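PDB 6M7Z: bradyzoite pseudokinase 1 from Toxoplasma gondii, which regulates the membrane ultrastructure of the parasitophorous vacuole and is a divergent kinase-like protein lacking the glycine-rich loop. Local coordinates for residues Glu60-Leu64 / Leu65-Pro69; Gly131-Gly134 / Asp135-Thr139; Gly259-Gln263 / Asp264-Leu268; Glu297-Phe301 / Glu302-Glu306. All coordinates share one frame; numbering follows the deposited sequence.

All four contacts are local. Contact 1 closes a helix, whereas contacts 2, 3 and 4 open one. Contact 1 is partly buried against the four-stranded sheet, about 29 Å centre to centre from contact 2, and joins leucines with a Schellman cap. Contact 2 is also partly buried; it leads from the edge strand 131-132 of a three-stranded sheet into helix 133-138, mainly through backbone bonds. Contacts 3 and 4 both lean on helix 146-161, their centres 18 Å apart. Each has a hydrophobic staple, but contact 3, partly buried, adds a salt bridge and an arginine lying across a histidine ring, while contact 4, at the surface, uses an asparagine cap and a phenylalanine face.

Contact 1: residues Glu60-Leu64 / Leu65-Pro69; sequences ELVRL and LSLTP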
loop_
_atom_site.group_PDB
_atom_site.type_symbol
_atom_site.label_atom_id
_atom_site.label_comp_id
_atom_site.label_asym_id
_atom_site.label_seq_id
_atom_site.Cartn_x
_atom_site.Cartn_y
_atom_site.Cartn_z
ATOM N N GLU A 60 5.750 16.401 20.206
ATOM C CA GLU A 60 4.779 17.211 19.448
ATOM C C GLU A 60 4.074 16.344 18.391
ATOM O O GLU A 60 2.877 16.491 18.146
ATOM C CB GLU A 60 5.470 18.422 18.817
ATOM C CG GLU A 60 6.017 19.418 19.829
ATOM C CD GLU A 60 5.035 20.440 20.396
ATOM O OE1 GLU A 60 3.892 20.533 19.885
ATOM O OE2 GLU A 60 5.402 21.105 21.376
ATOM N N LEU A 61 4.818 15.423 17.783
ATOM C CA LEU A 61 4.270 14.568 16.741
ATOM C C LEU A 61 3.388 13.476 17.363
ATOM O O LEU A 61 2.332 13.130 16.805
ATOM C CB LEU A 61 5.417 13.979 15.911
ATOM C CG LEU A 61 4.992 13.340 14.588
ATOM C CD1 LEU A 61 4.154 14.290 13.742
ATOM C CD2 LEU A 61 6.202 12.870 13.791
ATOM N N VAL A 62 3.822 12.946 18.514
ATOM C CA VAL A 62 3.042 11.973 19.286
ATOM C C VAL A 62 1.674 12.583 19.629
ATOM O O VAL A 62 0.643 11.920 19.483
ATOM C CB VAL A 62 3.800 11.520 20.553
ATOM C CG1 VAL A 62 2.893 10.799 21.542
ATOM C CG2 VAL A 62 5.012 10.657 20.224
ATOM N N ARG A 63 1.678 13.851 20.061
ATOM C CA ARG A 63 0.447 14.563 20.447
ATOM C C ARG A 63 -0.440 14.769 19.211
ATOM O O ARG A 63 -1.630 14.483 19.256
ATOM C CB ARG A 63 0.776 15.889 21.153
ATOM C CG ARG A 63 -0.424 16.663 21.689
ATOM C CD ARG A 63 -0.182 18.160 21.731
ATOM N NE ARG A 63 0.439 18.489 23.004
ATOM C CZ ARG A 63 0.237 19.627 23.669
ATOM N NH1 ARG A 63 -0.185 20.702 23.021
ATOM N NH2 ARG A 63 0.441 19.693 24.983
ATOM N N LEU A 64 0.143 15.248 18.106
ATOM C CA LEU A 64 -0.630 15.545 16.895
ATOM C C LEU A 64 -1.368 14.294 16.382
ATOM O O LEU A 64 -2.497 14.387 15.936
ATOM C CB LEU A 64 0.300 16.102 15.812
ATOM C CG LEU A 64 -0.410 16.580 14.543
ATOM C CD1 LEU A 64 -1.106 17.913 14.782
ATOM C CD2 LEU A 64 0.561 16.702 13.378
ATOM N N LEU A 65 -0.700 13.131 16.431
ATOM C CA LEU A 65 -1.219 11.884 15.844
ATOM C C LEU A 65 -1.957 11.032 16.904
ATOM O O LEU A 65 -2.531 10.017 16.571
ATOM C CB LEU A 65 -0.056 11.107 15.211
ATOM C CG LEU A 65 0.717 11.848 14.100
ATOM C CD1 LEU A 65 1.833 10.998 13.523
ATOM C CD2 LEU A 65 -0.176 12.340 12.953
ATOM N N SER A 66 -1.908 11.431 18.170
ATOM C CA SER A 66 -2.440 10.634 19.289
ATOM C C SER A 66 -1.869 9.214 19.243
ATOM O O SER A 66 -2.625 8.254 19.301
ATOM C CB SER A 66 -3.947 10.570 19.283
ATOM O OG SER A 66 -4.511 11.854 19.418
ATOM N N LEU A 67 -0.544 9.094 19.135
ATOM C CA LEU A 67 0.098 7.776 19.076
ATOM C C LEU A 67 -0.002 7.083 20.446
ATOM O O LEU A 67 0.286 7.686 21.463
ATOM C CB LEU A 67 1.565 7.915 18.649
ATOM C CG LEU A 67 1.828 8.490 17.252
ATOM C CD1 LEU A 67 3.308 8.469 16.930
ATOM C CD2 LEU A 67 1.047 7.742 16.174
ATOM N N THR A 68 -0.411 5.814 20.437
ATOM C CA THR A 68 -0.304 4.920 21.592
ATOM C C THR A 68 1.177 4.658 21.857
ATOM O O THR A 68 1.996 4.879 20.976
ATOM C CB THR A 68 -1.054 3.599 21.345
ATOM O OG1 THR A 68 -0.397 2.909 20.278
ATOM C CG2 THR A 68 -2.517 3.801 21.014
ATOM N N PRO A 69 1.581 4.207 23.060
ATOM C CA PRO A 69 2.976 3.836 23.310
ATOM C C PRO A 69 3.501 2.753 22.348
ATOM O O PRO A 69 4.691 2.777 22.003
ATOM C CB PRO A 69 2.980 3.330 24.763
ATOM C CG PRO A 69 1.746 3.956 25.389
ATOM C CD PRO A 69 0.738 4.060 24.266
HETATM O O HOH W 1 -2.597 13.112 21.952
#
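A chi1 of -166° sets CG of L61 opposite its own N, whereas in L65 a chi1 of -59° keeps CG beside N. These contrasting rotations lay the two side chains alongside each other, pointing the same way, with L61 CD1 4.0 Å from L65 CD1. L65 CG also comes within 3.4 Å of L61 O, the carbonyl that accepts the helical bond from L65 N (3.1 Å). Helix 59-65 then finishes in a Schellman motif. S66 adopts a positive phi of 52°, which turns the chain so that L67 N donates to V62 O over 3.1 Å, in the carbonyl plane. S66 N gives a longer bond to R63 O (3.3 Å), arriving well above that carbonyl's plane. A water donates to R63 O over 3.2 Å and is weakly linked to S66 OG. On the apolar side V62 CG1 sits 4.3 Å from L67 CB, and both residues rest on P57. L61 and L65 lean on F125 of strand 121-127, while L64 and L65 reach Y116 of strand 114-117. T68 already serves as N-cap of helix 69-74. The chemistry is thus divided: V62 O is taken up by L67 N, and R63 O by S66 N and a water, while L61, L64 and L65 set the turn against strands 114-117 and 121-127.

Contact 2: residues Gly131-Gly134 / Asp135-Thr139; sequences GLVG and DMLET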
loop_
_atom_site.group_PDB
_atom_site.type_symbol
_atom_site.label_atom_id
_atom_site.label_comp_id
_atom_site.label_asym_id
_atom_site.label_seq_id
_atom_site.Cartn_x
_atom_site.Cartn_y
_atom_site.Cartn_z
ATOM N N GLY A 131 9.259 -3.215 6.014
ATOM C CA GLY A 131 9.841 -3.195 4.692
ATOM C C GLY A 131 8.798 -3.413 3.615
ATOM O O GLY A 131 7.640 -3.798 3.907
ATOM N N LEU A 132 9.197 -3.116 2.374
ATOM C CA LEU A 132 8.412 -3.412 1.197
ATOM C C LEU A 132 8.691 -4.860 0.793
ATOM O O LEU A 132 9.810 -5.321 0.935
ATOM C CB LEU A 132 8.808 -2.423 0.093
ATOM C CG LEU A 132 8.692 -0.941 0.463
ATOM C CD1 LEU A 132 8.984 -0.064 -0.738
ATOM C CD2 LEU A 132 7.305 -0.610 1.019
ATOM N N VAL A 133 7.670 -5.572 0.304
ATOM C CA VAL A 133 7.768 -7.015 0.136
ATOM C C VAL A 133 8.847 -7.353 -0.906
ATOM O O VAL A 133 9.630 -8.277 -0.714
ATOM C CB VAL A 133 6.406 -7.611 -0.257
ATOM C CG1 VAL A 133 6.535 -9.081 -0.675
ATOM C CG2 VAL A 133 5.412 -7.477 0.886
ATOM N N GLY A 134 8.863 -6.610 -2.029
ATOM C CA GLY A 134 9.850 -6.856 -3.082
ATOM C C GLY A 134 11.278 -6.728 -2.560
ATOM O O GLY A 134 12.104 -7.621 -2.732
ATOM N N ASP A 135 11.559 -5.603 -1.892
ATOM C CA ASP A 135 12.867 -5.346 -1.297
ATOM C C ASP A 135 13.231 -6.437 -0.284
ATOM O O ASP A 135 14.356 -6.891 -0.261
ATOM C CB ASP A 135 12.912 -3.980 -0.615
ATOM C CG ASP A 135 12.810 -2.823 -1.593
ATOM O OD1 ASP A 135 12.960 -3.065 -2.828
ATOM O OD2 ASP A 135 12.542 -1.690 -1.119
ATOM N N MET A 136 12.285 -6.831 0.565
ATOM C CA MET A 136 12.570 -7.805 1.595
ATOM C C MET A 136 12.993 -9.145 0.978
ATOM O O MET A 136 13.956 -9.762 1.451
ATOM C CB MET A 136 11.349 -8.033 2.480
ATOM C CG MET A 136 11.117 -6.928 3.456
ATOM S SD MET A 136 9.531 -7.150 4.266
ATOM C CE MET A 136 9.995 -8.296 5.568
ATOM N N LEU A 137 12.271 -9.592 -0.060
ATOM C CA LEU A 137 12.568 -10.871 -0.693
ATOM C C LEU A 137 13.888 -10.794 -1.468
ATOM O O LEU A 137 14.607 -11.752 -1.515
ATOM C CB LEU A 137 11.425 -11.255 -1.637
ATOM C CG LEU A 137 10.086 -11.524 -0.974
ATOM C CD1 LEU A 137 9.070 -11.967 -1.990
ATOM C CD2 LEU A 137 10.224 -12.568 0.108
ATOM N N GLU A 138 14.186 -9.636 -2.057
ATOM C CA GLU A 138 15.351 -9.451 -2.925
ATOM C C GLU A 138 16.647 -9.541 -2.104
ATOM O O GLU A 138 17.628 -10.095 -2.556
ATOM C CB GLU A 138 15.245 -8.120 -3.672
ATOM C CG GLU A 138 16.316 -7.942 -4.732
ATOM C CD GLU A 138 16.061 -6.793 -5.681
ATOM O OE1 GLU A 138 15.945 -7.056 -6.901
ATOM O OE2 GLU A 138 15.984 -5.644 -5.192
ATOM N N THR A 139 16.631 -8.983 -0.898
ATOM C CA THR A 139 17.787 -9.007 0.019
ATOM C C THR A 139 17.918 -10.380 0.694
ATOM O O THR A 139 18.867 -10.627 1.403
ATOM C CB THR A 139 17.659 -7.925 1.096
ATOM O OG1 THR A 139 16.508 -8.265 1.872
ATOM C CG2 THR A 139 17.557 -6.532 0.513
#
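L132 O accepts from M136 N at 2.9 Å, nearly along the C=O axis and close to straight (158°), so the N-cap residue L132 opens the helix through its carbonyl. V133 O follows with L137 N (3.0 Å), and G134 O with E138 N, also 3.0 Å. At the far end T139 OG1 donates back to M136 O over 3.0 Å, approaching from above the carbonyl plane. Around these bonds the side chains fold over the first turn. M136 CG lies 3.3 Å from L132 O, and the sulfur passes close to G131, with M136 SD 3.9 Å from G131 C; a bend at chi3 (84°) then turns CE off the line of the chain. G131, without a side chain, lets M136 CG come in close. L132 and D135 run alongside each other, the carboxylate OD2 of D135 meeting L132 CD1 at 3.9 Å. On another side of the turn V133 and L137 also point the same way, with V133 CG1 4.1 Å from L137 CD1. D135 N bonds to N173 OD1, which ties the first turn to the loop before strand 175-177. In a kinase fold this short helix probably corresponds to αD, which follows the hinge. G131 and V133 pair through their backbones with V177 and F175, M136 packs on V177 as well, and L137 reaches L244 and L247 of helix 230-248, wedging helix 133-138 between the small sheet and that long helix.

Contact 3: residues Gly259-Gln263 / Asp264-Leu268; sequences GAVRQ and DHLEL
R262 and H265 meet at the start of helix 263-276, where R262 is the N-cap residue and V261 and L266 form a hydrophobic staple; the helix probably belongs to the C-terminal lobe of the kinase fold. Charge comes first. R262 NH2 makes a salt bridge with D264 OD2 at 2.8 Å, the guanidinium and carboxylate planes 31° apart. D264 reaches back because its CG stands between N and the carbonyl carbon (chi1 68°), which folds the carboxylate back to the guanidinium of R262. The second kind of contact is to the imidazole. R262 CD lies over the ring face of H265, 4.0 Å from its centroid, a CH-pi contact. Further along, the bend at chi3 of R262 carries the guanidinium across, and H265 NE2 sits over one of its faces, offset toward the rim, with the two planes inclined by 43°. Backbone bonds are the third: L266 N donates to R262 O (3.2 Å) in the carbonyl plane, and E267 N to Q263 O (3.1 Å). Apolar packing is carried by V261 CG1 against L266 CD1 at 3.9 Å. Outside the turn V261 touches H143, while L266 rests on V146 and H265 on D145 and Q147, which places the helix start against the beginning of helix 146-161. Along the outer side Q263 and E267 cross at about a right angle, and E267 OE2 comes 3.4 Å from Q263 CG.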
loop_
_atom_site.group_PDB
_atom_site.type_symbol
_atom_site.label_atom_id
_atom_site.label_comp_id
_atom_site.label_asym_id
_atom_site.label_seq_id
_atom_site.Cartn_x
_atom_site.Cartn_y
_atom_site.Cartn_z
ATOM N N GLY A 259 13.040 -21.181 4.489
ATOM C CA GLY A 259 12.393 -21.315 5.805
ATOM C C GLY A 259 11.030 -21.980 5.686
ATOM O O GLY A 259 10.911 -23.172 5.882
ATOM N N ALA A 260 10.013 -21.193 5.319
ATOM C CA ALA A 260 8.651 -21.663 5.016
ATOM C C ALA A 260 8.429 -21.782 3.495
ATOM O O ALA A 260 7.314 -22.123 3.063
ATOM C CB ALA A 260 7.646 -20.719 5.643
ATOM N N VAL A 261 9.470 -21.509 2.693
ATOM C CA VAL A 261 9.379 -21.535 1.226
ATOM C C VAL A 261 9.363 -22.993 0.756
ATOM O O VAL A 261 10.349 -23.697 0.945
ATOM C CB VAL A 261 10.526 -20.765 0.539
ATOM C CG1 VAL A 261 10.450 -20.902 -0.981
ATOM C CG2 VAL A 261 10.548 -19.293 0.948
ATOM N N ARG A 262 8.251 -23.396 0.127
ATOM C CA ARG A 262 8.005 -24.750 -0.369
ATOM C C ARG A 262 8.012 -24.768 -1.904
ATOM O O ARG A 262 7.382 -23.930 -2.547
ATOM C CB ARG A 262 6.646 -25.264 0.115
ATOM C CG ARG A 262 6.514 -25.432 1.624
ATOM C CD ARG A 262 5.137 -25.946 2.028
ATOM N NE ARG A 262 4.793 -27.204 1.369
ATOM C CZ ARG A 262 3.584 -27.748 1.340
ATOM N NH1 ARG A 262 2.614 -27.272 2.099
ATOM N NH2 ARG A 262 3.357 -28.777 0.536
ATOM N N GLN A 263 8.687 -25.768 -2.474
ATOM C CA GLN A 263 8.884 -25.881 -3.907
ATOM C C GLN A 263 7.555 -26.144 -4.646
ATOM O O GLN A 263 7.355 -25.664 -5.773
ATOM C CB GLN A 263 9.923 -26.962 -4.222
ATOM C CG GLN A 263 10.451 -26.907 -5.654
ATOM C CD GLN A 263 11.161 -25.608 -5.973
ATOM O OE1 GLN A 263 11.819 -24.998 -5.118
ATOM N NE2 GLN A 263 11.027 -25.170 -7.219
ATOM N N ASP A 264 6.643 -26.903 -4.027
ATOM C CA ASP A 264 5.367 -27.245 -4.675
ATOM C C ASP A 264 4.464 -25.997 -4.737
ATOM O O ASP A 264 3.708 -25.819 -5.709
ATOM C CB ASP A 264 4.704 -28.465 -4.016
ATOM C CG ASP A 264 4.201 -28.266 -2.593
ATOM O OD1 ASP A 264 4.903 -27.595 -1.799
ATOM O OD2 ASP A 264 3.113 -28.800 -2.284
ATOM N N HIS A 265 4.535 -25.134 -3.716
ATOM C CA HIS A 265 3.818 -23.840 -3.723
ATOM C C HIS A 265 4.316 -22.960 -4.876
ATOM O O HIS A 265 3.513 -22.343 -5.564
ATOM C CB HIS A 265 3.964 -23.110 -2.375
ATOM C CG HIS A 265 3.130 -23.659 -1.260
ATOM N ND1 HIS A 265 3.305 -23.250 0.052
ATOM C CD2 HIS A 265 2.178 -24.619 -1.235
ATOM C CE1 HIS A 265 2.462 -23.903 0.828
ATOM N NE2 HIS A 265 1.758 -24.751 0.064
ATOM N N LEU A 266 5.641 -22.912 -5.075
ATOM C CA LEU A 266 6.265 -22.073 -6.115
ATOM C C LEU A 266 5.804 -22.511 -7.511
ATOM O O LEU A 266 5.508 -21.658 -8.355
ATOM C CB LEU A 266 7.791 -22.140 -6.017
ATOM C CG LEU A 266 8.426 -21.308 -4.908
ATOM C CD1 LEU A 266 9.915 -21.607 -4.767
ATOM C CD2 LEU A 266 8.204 -19.825 -5.150
ATOM N N GLU A 267 5.754 -23.825 -7.746
ATOM C CA GLU A 267 5.385 -24.362 -9.052
ATOM C C GLU A 267 3.917 -24.001 -9.334
ATOM O O GLU A 267 3.573 -23.583 -10.446
ATOM C CB GLU A 267 5.662 -25.867 -9.135
ATOM C CG GLU A 267 7.145 -26.211 -9.094
ATOM C CD GLU A 267 7.498 -27.684 -8.915
ATOM O OE1 GLU A 267 6.795 -28.539 -9.482
ATOM O OE2 GLU A 267 8.487 -27.983 -8.197
ATOM N N LEU A 268 3.069 -24.121 -8.309
ATOM C CA LEU A 268 1.642 -23.804 -8.434
ATOM C C LEU A 268 1.445 -22.296 -8.679
ATOM O O LEU A 268 0.626 -21.908 -9.518
ATOM C CB LEU A 268 0.898 -24.266 -7.177
ATOM C CG LEU A 268 0.714 -25.782 -7.038
ATOM C CD1 LEU A 268 0.056 -26.120 -5.706
ATOM C CD2 LEU A 268 -0.082 -26.369 -8.209
#

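Contact 4: residues Glu297-Phe301 / Glu302-Glu306; sequences EGLNF and EDIEE
N300 OD1 accepts from E302 N at 3.2 Å, the donor standing above the amide carbonyl's plane, while N300 ND2 makes a weak, bent bond (118°) of 2.7 Å to D303 OD2. With CG opposite its N (chi1 -175°), the asparagine swings its amide forward over the start of the helix, and the amide and D303 carboxylate planes lie 67° apart. N300 O takes weak bonds from D303 N and I304 N; F301 O receives a firmer one from E305 N (3.0 Å). N300 is thus the N-cap of helix 301-306, and L299 with I304 adds the hydrophobic staple, L299 CD1 lying 4.4 Å from I304 CD1. The same methyl covers the aromatic ring: I304 CD1 sits over one face of F301, 4.0 Å from the centroid and offset toward the rim, nearest CD1 of the ring (3.6 Å). Beyond this shell, helix 146-161 backs the staple, A151 touching both L299 and I304, and A155 touching I304. F301 and E305 lie against M291 of helix 287-291, and E305 OE1 forms a long, weak ion pair with K158 NZ.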
loop_
_atom_site.group_PDB
_atom_site.type_symbol
_atom_site.label_atom_id
_atom_site.label_comp_id
_atom_site.label_asym_id
_atom_site.label_seq_id
_atom_site.Cartn_x
_atom_site.Cartn_y
_atom_site.Cartn_z
ATOM N N GLU A 297 -6.273 -24.037 -1.812
ATOM C CA GLU A 297 -7.160 -25.009 -1.146
ATOM C C GLU A 297 -6.649 -25.288 0.274
ATOM O O GLU A 297 -5.463 -25.479 0.495
ATOM C CB GLU A 297 -7.309 -26.290 -1.968
ATOM C CG GLU A 297 -8.346 -26.149 -3.064
ATOM C CD GLU A 297 -8.309 -27.228 -4.122
ATOM O OE1 GLU A 297 -7.778 -28.329 -3.840
ATOM O OE2 GLU A 297 -8.806 -26.953 -5.228
ATOM N N GLY A 298 -7.589 -25.286 1.223
ATOM C CA GLY A 298 -7.313 -25.469 2.643
ATOM C C GLY A 298 -7.183 -24.155 3.397
ATOM O O GLY A 298 -7.085 -24.170 4.625
ATOM N N LEU A 299 -7.190 -23.023 2.679
ATOM C CA LEU A 299 -7.068 -21.698 3.297
ATOM C C LEU A 299 -8.459 -21.110 3.556
ATOM O O LEU A 299 -9.340 -21.178 2.701
ATOM C CB LEU A 299 -6.275 -20.763 2.379
ATOM C CG LEU A 299 -4.759 -20.918 2.402
ATOM C CD1 LEU A 299 -4.126 -19.948 1.420
ATOM C CD2 LEU A 299 -4.212 -20.703 3.805
ATOM N N ASN A 300 -8.614 -20.511 4.740
ATOM C CA ASN A 300 -9.783 -19.731 5.101
ATOM C C ASN A 300 -9.543 -18.279 4.670
ATOM O O ASN A 300 -8.875 -17.510 5.387
ATOM C CB ASN A 300 -10.086 -19.830 6.599
ATOM C CG ASN A 300 -11.371 -19.129 6.989
ATOM O OD1 ASN A 300 -12.134 -18.676 6.130
ATOM N ND2 ASN A 300 -11.620 -19.038 8.284
ATOM N N PHE A 301 -10.111 -17.912 3.513
ATOM C CA PHE A 301 -9.979 -16.565 2.959
ATOM C C PHE A 301 -10.614 -15.515 3.883
ATOM O O PHE A 301 -10.189 -14.371 3.868
ATOM C CB PHE A 301 -10.573 -16.494 1.545
ATOM C CG PHE A 301 -9.534 -16.628 0.461
ATOM C CD1 PHE A 301 -8.691 -15.569 0.159
ATOM C CD2 PHE A 301 -9.366 -17.818 -0.231
ATOM C CE1 PHE A 301 -7.700 -15.700 -0.802
ATOM C CE2 PHE A 301 -8.378 -17.944 -1.198
ATOM C CZ PHE A 301 -7.550 -16.886 -1.485
ATOM N N GLU A 302 -11.616 -15.903 4.681
ATOM C CA GLU A 302 -12.280 -14.961 5.580
ATOM C C GLU A 302 -11.268 -14.442 6.614
ATOM O O GLU A 302 -11.325 -13.264 6.972
ATOM C CB GLU A 302 -13.514 -15.578 6.242
ATOM C CG GLU A 302 -14.499 -14.514 6.721
ATOM C CD GLU A 302 -15.860 -15.003 7.185
ATOM O OE1 GLU A 302 -15.909 -15.883 8.079
ATOM O OE2 GLU A 302 -16.882 -14.478 6.673
ATOM N N ASP A 303 -10.349 -15.311 7.066
ATOM C CA ASP A 303 -9.316 -14.953 8.067
ATOM C C ASP A 303 -8.239 -14.054 7.440
ATOM O O ASP A 303 -7.733 -13.125 8.103
ATOM C CB ASP A 303 -8.642 -16.186 8.672
ATOM C CG ASP A 303 -9.542 -16.995 9.583
ATOM O OD1 ASP A 303 -10.339 -16.379 10.317
ATOM O OD2 ASP A 303 -9.433 -18.233 9.558
ATOM N N ILE A 304 -7.876 -14.348 6.186
ATOM C CA ILE A 304 -6.926 -13.539 5.433
ATOM C C ILE A 304 -7.484 -12.110 5.349
ATOM O O ILE A 304 -6.776 -11.149 5.667
ATOM C CB ILE A 304 -6.657 -14.122 4.027
ATOM C CG1 ILE A 304 -6.283 -15.611 4.061
ATOM C CG2 ILE A 304 -5.605 -13.280 3.321
ATOM C CD1 ILE A 304 -6.189 -16.307 2.707
ATOM N N GLU A 305 -8.765 -12.004 4.963
ATOM C CA GLU A 305 -9.456 -10.736 4.722
ATOM C C GLU A 305 -9.625 -9.942 6.022
ATOM O O GLU A 305 -9.716 -8.722 5.977
ATOM C CB GLU A 305 -10.807 -10.973 4.047
ATOM C CG GLU A 305 -10.684 -11.410 2.598
ATOM C CD GLU A 305 -11.973 -11.821 1.906
ATOM O OE1 GLU A 305 -11.965 -11.936 0.666
ATOM O OE2 GLU A 305 -12.977 -12.035 2.608
ATOM N N GLU A 306 -9.658 -10.631 7.168
ATOM C CA GLU A 306 -9.788 -9.974 8.473
ATOM C C GLU A 306 -8.416 -9.512 8.967
ATOM O O GLU A 306 -8.332 -8.770 9.947
ATOM C CB GLU A 306 -10.423 -10.893 9.520
ATOM C CG GLU A 306 -11.926 -11.107 9.356
ATOM C CD GLU A 306 -12.763 -9.921 8.889
ATOM O OE1 GLU A 306 -13.524 -10.085 7.904
ATOM O OE2 GLU A 306 -12.662 -8.836 9.509
#